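Long-range contacts in thioesterase (Pseudomonas aeruginosa, PDB 3QY3), which probably hydrolyses fatty acyl-CoA thioesters, as a member of the hotdog-fold thioesterases: residues 82-88 against 127-133; 55-60 against 97-101; 106-111 against 146-152. One frame throughout, in Å; residues are numbered along the deposited sequence.

Contact 1: residues 82-88 against 127-133; sequences QSLHTYL and YGEGHCK
Residues Gln82 to Tyr87 pair with Gly128 to Lys133 as antiparallel strands, their axes 173° apart, and beyond the last pair Leu88 N still reaches Tyr127 O at 2.8 Å. Hydrogen-bonded pairs such as Leu84-His131, where Leu84 N meets His131 O at 2.8 Å, alternate with non-hydrogen-bonded ones such as His85-Gly130.

On the face that carries Leu84 and His131, the amide oxygen of Gln82 serves two donors. His131 NE2 approaches OE1 of Gln82 at 3.1 Å, on a lone pair and with the oxygen in the plane of the imidazole. Lys133 NZ lies 3.2 Å from the same Gln82 OE1 but above the carbonyl plane, a less certain bond because the lysine was modelled in two conformers. Gln82 NE2 binds Thr86 OG1 of the second subunit, so both polar atoms of the amide have partners. The His131 ring, with CG between backbone N and carbonyl carbon (chi1 74°), sits under Leu84 CB, which makes a CH-pi contact 3.9 Å from the ring centroid.

On the other face, His85 CE1 rests 3.7 Å from Gly128 CA, and a water joins His85 NE2 to Tyr127 O.

Helix 51-66 packs against Ser83, His85 and Tyr87, strand 110-119 flanks 128-133 and supplies His115 to His85 ND1, and 82-86 pairs antiparallel with a strand of the second subunit, continuing the sheet between subunits as in hotdog-fold dimers.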
# COMPACT_ATOMS: atom_id res chain seq x y z
N GLN A 82 0.04 1.93 20.76
CA GLN A 82 1.46 1.95 20.52
C GLN A 82 1.94 0.70 19.77
O GLN A 82 1.48 -0.43 20.05
CB GLN A 82 2.19 2.10 21.83
CG GLN A 82 3.69 2.25 21.64
CD GLN A 82 4.38 2.36 22.97
OE1 GLN A 82 4.78 1.35 23.52
NE2 GLN A 82 4.50 3.58 23.48
N SER A 83 2.89 0.90 18.87
CA SER A 83 3.52 -0.19 18.16
C SER A 83 4.99 -0.08 18.29
O SER A 83 5.52 0.99 18.05
CB SER A 83 3.23 -0.10 16.63
OG SER A 83 1.81 -0.36 16.38
N LEU A 84 5.64 -1.20 18.63
CA LEU A 84 7.08 -1.27 18.67
C LEU A 84 7.50 -2.48 17.87
O LEU A 84 6.95 -3.56 18.02
CB LEU A 84 7.58 -1.44 20.11
CG LEU A 84 9.09 -1.80 20.24
CD1 LEU A 84 9.91 -0.64 20.00
CD2 LEU A 84 9.43 -2.42 21.64
N HIS A 85 8.47 -2.29 16.97
CA HIS A 85 8.98 -3.38 16.23
C HIS A 85 10.47 -3.25 16.02
O HIS A 85 10.93 -2.20 15.56
CB HIS A 85 8.29 -3.51 14.86
CG HIS A 85 8.70 -4.73 14.10
ND1 HIS A 85 8.16 -5.96 14.33
CD2 HIS A 85 9.52 -4.89 13.04
CE1 HIS A 85 8.73 -6.84 13.55
NE2 HIS A 85 9.52 -6.20 12.72
N THR A 86 11.18 -4.33 16.31
CA THR A 86 12.59 -4.46 16.05
C THR A 86 12.83 -5.37 14.85
O THR A 86 12.33 -6.50 14.83
CB THR A 86 13.31 -5.04 17.28
OG1 THR A 86 13.07 -4.17 18.36
CG2 THR A 86 14.80 -5.12 17.04
N TYR A 87 13.56 -4.84 13.85
CA TYR A 87 13.85 -5.47 12.58
C TYR A 87 15.18 -6.22 12.71
O TYR A 87 16.26 -5.64 12.90
CB TYR A 87 13.97 -4.49 11.39
CG TYR A 87 12.73 -3.65 11.19
CD1 TYR A 87 11.78 -4.00 10.25
CD2 TYR A 87 12.56 -2.48 11.90
CE1 TYR A 87 10.64 -3.24 10.10
CE2 TYR A 87 11.41 -1.69 11.73
CZ TYR A 87 10.48 -2.10 10.81
OH TYR A 87 9.39 -1.33 10.63
N LEU A 88 15.12 -7.53 12.54
CA LEU A 88 16.30 -8.34 12.73
C LEU A 88 16.83 -9.00 11.47
O LEU A 88 18.05 -9.12 11.28
CB LEU A 88 16.02 -9.38 13.82
CG LEU A 88 15.69 -8.78 15.19
CD1 LEU A 88 15.16 -9.82 16.19
CD2 LEU A 88 16.89 -8.02 15.68
N TYR A 127 12.85 -12.86 12.66
CA TYR A 127 13.02 -11.85 11.67
C TYR A 127 12.69 -10.51 12.25
O TYR A 127 13.24 -9.50 11.80
CB TYR A 127 12.16 -12.17 10.45
CG TYR A 127 12.77 -13.24 9.62
CD1 TYR A 127 12.83 -14.53 10.08
CD2 TYR A 127 13.29 -12.98 8.37
CE1 TYR A 127 13.45 -15.55 9.33
CE2 TYR A 127 13.86 -13.97 7.60
CZ TYR A 127 13.97 -15.27 8.09
OH TYR A 127 14.60 -16.29 7.37
N GLY A 128 11.81 -10.50 13.23
CA GLY A 128 11.48 -9.27 13.95
C GLY A 128 10.64 -9.59 15.18
O GLY A 128 10.18 -10.72 15.34
N GLU A 129 10.56 -8.66 16.10
CA GLU A 129 9.82 -8.86 17.34
C GLU A 129 9.44 -7.52 17.91
O GLU A 129 10.09 -6.52 17.69
CB GLU A 129 10.62 -9.66 18.39
CG GLU A 129 11.97 -9.06 18.68
CD GLU A 129 12.81 -9.85 19.76
OE1 GLU A 129 12.67 -11.08 19.88
OE2 GLU A 129 13.61 -9.19 20.45
N GLY A 130 8.44 -7.50 18.73
CA GLY A 130 8.05 -6.27 19.36
C GLY A 130 6.73 -6.45 20.14
O GLY A 130 6.42 -7.53 20.65
N HIS A 131 5.94 -5.40 20.15
CA HIS A 131 4.63 -5.47 20.81
C HIS A 131 3.70 -4.41 20.22
O HIS A 131 4.17 -3.47 19.52
CB HIS A 131 4.75 -5.28 22.34
CG HIS A 131 5.04 -3.88 22.74
ND1 HIS A 131 6.21 -3.51 23.35
CD2 HIS A 131 4.34 -2.72 22.55
CE1 HIS A 131 6.20 -2.21 23.57
NE2 HIS A 131 5.10 -1.70 23.06
N CYS A 132 2.40 -4.60 20.53
CA CYS A 132 1.32 -3.69 20.20
C CYS A 132 0.47 -3.52 21.47
O CYS A 132 -0.10 -4.54 21.98
CB CYS A 132 0.48 -4.31 19.04
SG CYS A 132 -0.84 -3.34 18.38
N LYS A 133 0.38 -2.30 21.96
CA LYS A 133 -0.48 -2.01 23.10
C LYS A 133 -1.84 -1.62 22.58
O LYS A 133 -1.94 -0.69 21.80
CB LYS A 133 0.11 -0.87 23.91
CG LYS A 133 1.54 -1.12 24.37
CD LYS A 133 2.03 0.00 25.31
CE LYS A 133 3.26 -0.44 26.12
NZ LYS A 133 4.15 0.69 26.55
O HOH W 1 10.81 -7.64 10.72
O HOH W 2 11.21 -4.94 20.16

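Contact 2: residues 55-60 against 97-101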
# COMPACT_ATOMS: atom_id res chain seq x y z
N TYR A 55 1.39 -6.90 8.26
CA TYR A 55 1.40 -8.30 8.67
C TYR A 55 0.92 -8.49 10.10
O TYR A 55 0.04 -9.36 10.37
CB TYR A 55 2.78 -8.94 8.46
CG TYR A 55 3.40 -8.86 7.08
CD1 TYR A 55 2.64 -8.65 5.96
CD2 TYR A 55 4.76 -9.07 6.91
CE1 TYR A 55 3.22 -8.53 4.66
CE2 TYR A 55 5.33 -9.05 5.63
CZ TYR A 55 4.55 -8.80 4.52
OH TYR A 55 5.21 -8.73 3.33
N LEU A 56 1.41 -7.62 10.98
CA LEU A 56 1.01 -7.66 12.41
C LEU A 56 -0.47 -7.32 12.57
O LEU A 56 -1.21 -8.00 13.28
CB LEU A 56 1.86 -6.70 13.23
CG LEU A 56 3.32 -7.12 13.36
CD1 LEU A 56 4.09 -5.93 13.95
CD2 LEU A 56 3.52 -8.38 14.20
N GLU A 57 -0.94 -6.31 11.81
CA GLU A 57 -2.36 -6.01 11.77
C GLU A 57 -3.21 -7.17 11.32
O GLU A 57 -4.21 -7.49 11.98
CB GLU A 57 -2.62 -4.85 10.81
CG GLU A 57 -4.05 -4.45 10.62
CD GLU A 57 -4.14 -3.39 9.57
OE1 GLU A 57 -4.00 -3.74 8.38
OE2 GLU A 57 -4.24 -2.22 9.91
N GLU A 58 -2.80 -7.84 10.24
CA GLU A 58 -3.54 -9.01 9.75
C GLU A 58 -3.63 -10.12 10.81
O GLU A 58 -4.69 -10.73 11.00
CB GLU A 58 -2.95 -9.51 8.45
CG GLU A 58 -3.84 -10.56 7.82
CD GLU A 58 -5.22 -10.00 7.37
OE1 GLU A 58 -5.36 -8.75 7.27
OE2 GLU A 58 -6.11 -10.82 7.09
N ALA A 59 -2.53 -10.34 11.51
CA ALA A 59 -2.49 -11.39 12.53
C ALA A 59 -3.45 -11.03 13.65
O ALA A 59 -4.23 -11.90 14.13
CB ALA A 59 -1.09 -11.58 13.06
N ARG A 60 -3.43 -9.76 14.12
CA ARG A 60 -4.40 -9.36 15.18
C ARG A 60 -5.83 -9.44 14.72
O ARG A 60 -6.73 -9.92 15.46
CB ARG A 60 -4.21 -7.91 15.70
CG ARG A 60 -2.94 -7.58 16.31
CD ARG A 60 -3.04 -6.13 16.90
NE ARG A 60 -3.33 -5.05 15.92
CZ ARG A 60 -2.41 -4.45 15.17
NH1 ARG A 60 -2.77 -3.48 14.39
NH2 ARG A 60 -1.13 -4.87 15.17
N VAL A 97 5.24 -15.15 5.90
CA VAL A 97 5.61 -14.67 7.22
C VAL A 97 4.71 -15.35 8.24
O VAL A 97 3.53 -15.46 8.05
CB VAL A 97 5.52 -13.13 7.33
CG1 VAL A 97 5.57 -12.67 8.80
CG2 VAL A 97 6.66 -12.48 6.48
N VAL A 98 5.30 -15.77 9.35
CA VAL A 98 4.58 -16.39 10.44
C VAL A 98 4.64 -15.40 11.55
O VAL A 98 5.72 -14.97 12.01
CB VAL A 98 5.19 -17.79 10.87
CG1 VAL A 98 4.46 -18.36 12.09
CG2 VAL A 98 5.08 -18.80 9.69
N VAL A 99 3.46 -14.99 11.99
CA VAL A 99 3.33 -14.05 13.07
C VAL A 99 2.79 -14.79 14.30
O VAL A 99 1.67 -15.35 14.29
CB VAL A 99 2.30 -12.94 12.77
CG1 VAL A 99 2.20 -11.98 13.99
CG2 VAL A 99 2.74 -12.10 11.51
N GLU A 100 3.57 -14.85 15.35
CA GLU A 100 3.13 -15.36 16.65
C GLU A 100 2.78 -14.21 17.58
O GLU A 100 3.61 -13.30 17.78
CB GLU A 100 4.24 -16.19 17.31
CG GLU A 100 4.65 -17.40 16.49
CD GLU A 100 5.83 -18.17 17.07
OE1 GLU A 100 6.67 -17.61 17.77
OE2 GLU A 100 5.91 -19.35 16.79
N LEU A 101 1.55 -14.25 18.10
CA LEU A 101 1.05 -13.32 19.09
C LEU A 101 0.98 -13.97 20.48
O LEU A 101 0.35 -15.03 20.67
CB LEU A 101 -0.31 -12.81 18.69
CG LEU A 101 -0.47 -12.08 17.34
CD1 LEU A 101 -1.97 -11.72 17.12
CD2 LEU A 101 0.47 -10.87 17.28
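The carbonyl oxygen of Tyr55 accepts the helical bond from Ala59 N at 3.0 Å, while the CG2 methyl of Val99 lies 4.0 Å from the same Tyr55 O. No hydrogen bond joins the two segments, and what holds them together is apolar. The axis of helix 55-60 passes 8.8 Å from that of strand 97-101 and crosses it at -56°. Val97, Val99 and Leu101, the strand residues that point to the helix, meet it in order from Tyr55 to Arg60.

Val99 lies at the middle. With CG1 anti to its backbone N (chi1 179°), it sends that methyl against Ala59 CB at 3.4 Å, tighter than usual van der Waals contact; the backbones come nearest here, with Ala59 CA 6.4 Å from Val99 CA. The same Val99 CG1 meets Leu56 CD2 at 3.8 Å, the two side chains crossing at about a right angle. Towards one end, Val97 CG2 touches Tyr55 CE2 at 3.8 Å, approaching the ring obliquely; the phenol OH is bound to Asp40. Towards the other, Leu101 CD1 rests 3.8 Å from Ala59 O and also borders the aliphatic part of Arg60.

Val98 and Glu100 belong to the opposite side of the strand, where Glu100 forms a salt bridge with Arg116. On the helix, the end of Glu58 leads away from strand 97-101 and binds Trp38 N and His93 NE2, both of the third subunit. A largely buried helix laid obliquely across the inner side of a curved antiparallel sheet is the defining arrangement of the hotdog fold, in which the sheet wraps the helix as a bun wraps a sausage.

Contact 3: residues 106-111 against 146-152; sequences LGTSSL and PVPDSIR
Thr108 CA lies level with the rim of the guanidinium group of Arg152, and Val147 O sits 3.3 Å over one face, off its centre. Thr108 O approaches the group obliquely, 2.7 Å from Arg152 NH2. An extended chain from CG to NE carries the arginine's charged end back from the helix to this carbonyl.

The same Thr108 O accepts a nearly straight bond from Val147 N (3.1 Å, 168° at the hydrogen), with the donor in the carbonyl plane. Pro146 CA adds a CA-H...O contact to it. One N-H and one CA-H thus meet at this oxygen, with the guanidinium group close by, and a positive charge beside it would be expected to polarise the carbonyl further. The turn belongs to the hairpin that joins strands 96-106 and 110-119 of the hotdog sheet, closed by Gly107 N to Ser110 O at 2.8 Å; facing it is the start of the C-terminal helix 149-155, with Pro148 at the N-cap position.

Next to the polar group, on the side of Leu106 and Leu111, the contact becomes apolar. A chi1 of 176° sets Val147 CG1 across CA-CB from the backbone N and against Leu106 CD1, 4.1 Å away, while Val147 CG2 lies 3.6 Å from Ser110 N. Deeper still, Ile151 CG2 packs on Leu111 CD2 at 3.9 Å. Both Leu111 and Ile151 also touch Trp63 of helix 51-66, and Val147 and Ile151 lie on Trp136 of strand 128-138.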
# COMPACT_ATOMS: atom_id res chain seq x y z
N LEU A 106 -2.08 -7.54 30.89
CA LEU A 106 -3.48 -7.24 30.77
C LEU A 106 -3.89 -6.26 31.86
O LEU A 106 -3.68 -6.51 33.06
CB LEU A 106 -4.25 -8.55 30.90
CG LEU A 106 -5.77 -8.50 30.83
CD1 LEU A 106 -6.29 -8.16 29.50
CD2 LEU A 106 -6.28 -9.89 31.35
N GLY A 107 -4.46 -5.15 31.44
CA GLY A 107 -5.01 -4.16 32.35
C GLY A 107 -6.52 -4.32 32.35
O GLY A 107 -7.07 -5.22 31.70
N THR A 108 -7.21 -3.43 33.05
CA THR A 108 -8.67 -3.48 33.02
C THR A 108 -9.23 -3.25 31.61
O THR A 108 -10.22 -3.88 31.23
CB THR A 108 -9.29 -2.52 34.05
OG1 THR A 108 -8.81 -1.19 33.79
CG2 THR A 108 -8.90 -2.95 35.41
N SER A 109 -8.61 -2.35 30.84
CA SER A 109 -9.08 -2.02 29.48
C SER A 109 -7.94 -1.98 28.44
O SER A 109 -8.08 -1.39 27.38
CB SER A 109 -9.73 -0.65 29.49
OG SER A 109 -8.80 0.30 29.96
N SER A 110 -6.83 -2.62 28.73
CA SER A 110 -5.70 -2.61 27.80
C SER A 110 -5.03 -3.96 27.82
O SER A 110 -5.14 -4.72 28.80
CB SER A 110 -4.71 -1.50 28.17
OG SER A 110 -4.18 -1.68 29.47
N LEU A 111 -4.31 -4.24 26.74
CA LEU A 111 -3.59 -5.47 26.64
C LEU A 111 -2.39 -5.20 25.78
O LEU A 111 -2.55 -4.61 24.69
CB LEU A 111 -4.45 -6.55 25.93
CG LEU A 111 -3.74 -7.86 25.49
CD1 LEU A 111 -3.26 -8.69 26.71
CD2 LEU A 111 -4.69 -8.77 24.61
N PRO A 146 -14.09 -1.99 29.46
CA PRO A 146 -13.34 -3.20 29.81
C PRO A 146 -12.98 -4.12 28.64
O PRO A 146 -13.65 -4.15 27.60
CB PRO A 146 -14.25 -3.89 30.84
CG PRO A 146 -15.22 -2.83 31.29
CD PRO A 146 -15.42 -1.95 30.09
N VAL A 147 -11.89 -4.83 28.78
CA VAL A 147 -11.51 -5.87 27.82
C VAL A 147 -12.63 -6.95 27.84
O VAL A 147 -13.16 -7.27 28.91
CB VAL A 147 -10.12 -6.45 28.22
CG1 VAL A 147 -9.72 -7.59 27.33
CG2 VAL A 147 -9.05 -5.37 28.23
N PRO A 148 -13.00 -7.49 26.67
CA PRO A 148 -14.03 -8.52 26.55
C PRO A 148 -13.70 -9.74 27.39
O PRO A 148 -12.53 -10.05 27.62
CB PRO A 148 -13.97 -8.91 25.07
CG PRO A 148 -13.40 -7.70 24.39
CD PRO A 148 -12.44 -7.12 25.36
N ASP A 149 -14.75 -10.44 27.80
CA ASP A 149 -14.59 -11.62 28.62
C ASP A 149 -13.72 -12.68 27.96
O ASP A 149 -12.97 -13.37 28.61
CB ASP A 149 -15.97 -12.22 28.90
CG ASP A 149 -16.84 -11.31 29.74
OD1 ASP A 149 -16.22 -10.48 30.49
OD2 ASP A 149 -18.12 -11.45 29.68
N SER A 150 -13.88 -12.80 26.65
CA SER A 150 -13.16 -13.82 25.88
C SER A 150 -11.63 -13.71 26.04
O SER A 150 -10.93 -14.72 26.24
CB SER A 150 -13.56 -13.72 24.40
OG SER A 150 -13.23 -12.45 23.88
N ILE A 151 -11.14 -12.49 26.04
CA ILE A 151 -9.71 -12.24 26.18
C ILE A 151 -9.25 -12.43 27.61
O ILE A 151 -8.25 -13.11 27.85
CB ILE A 151 -9.33 -10.85 25.64
CG1 ILE A 151 -9.51 -10.88 24.12
CG2 ILE A 151 -7.88 -10.46 26.02
CD1 ILE A 151 -9.61 -9.57 23.51
N ARG A 152 -10.03 -11.93 28.57
CA ARG A 152 -9.74 -12.21 29.96
C ARG A 152 -9.72 -13.73 30.16
O ARG A 152 -8.77 -14.24 30.74
CB ARG A 152 -10.75 -11.51 30.87
CG ARG A 152 -10.62 -9.97 30.82
CD ARG A 152 -11.67 -9.27 31.68
NE ARG A 152 -11.27 -7.90 32.04
CZ ARG A 152 -12.11 -6.91 32.36
NH1 ARG A 152 -13.43 -7.10 32.36
NH2 ARG A 152 -11.62 -5.71 32.68

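Contact 2 is the buried one of the three, wholly apolar between its segments, and its centre is about 5 Å from that of the chain. Contact 1, at about 9 Å, is partly buried and mixes a backbone ladder with polar side chains; its outer edge is extended by another subunit. The two meet where Cys132 and His85 pack against Arg60 and Leu56, so the helix of contact 2 lies on the sheet of contact 1. Contact 3 is farthest out, about 16 Å from the chain centre and untouched by other chains of the assembly, yet it reaches the same sheet through strand 110-119, and its polar chemistry gathers at a turn.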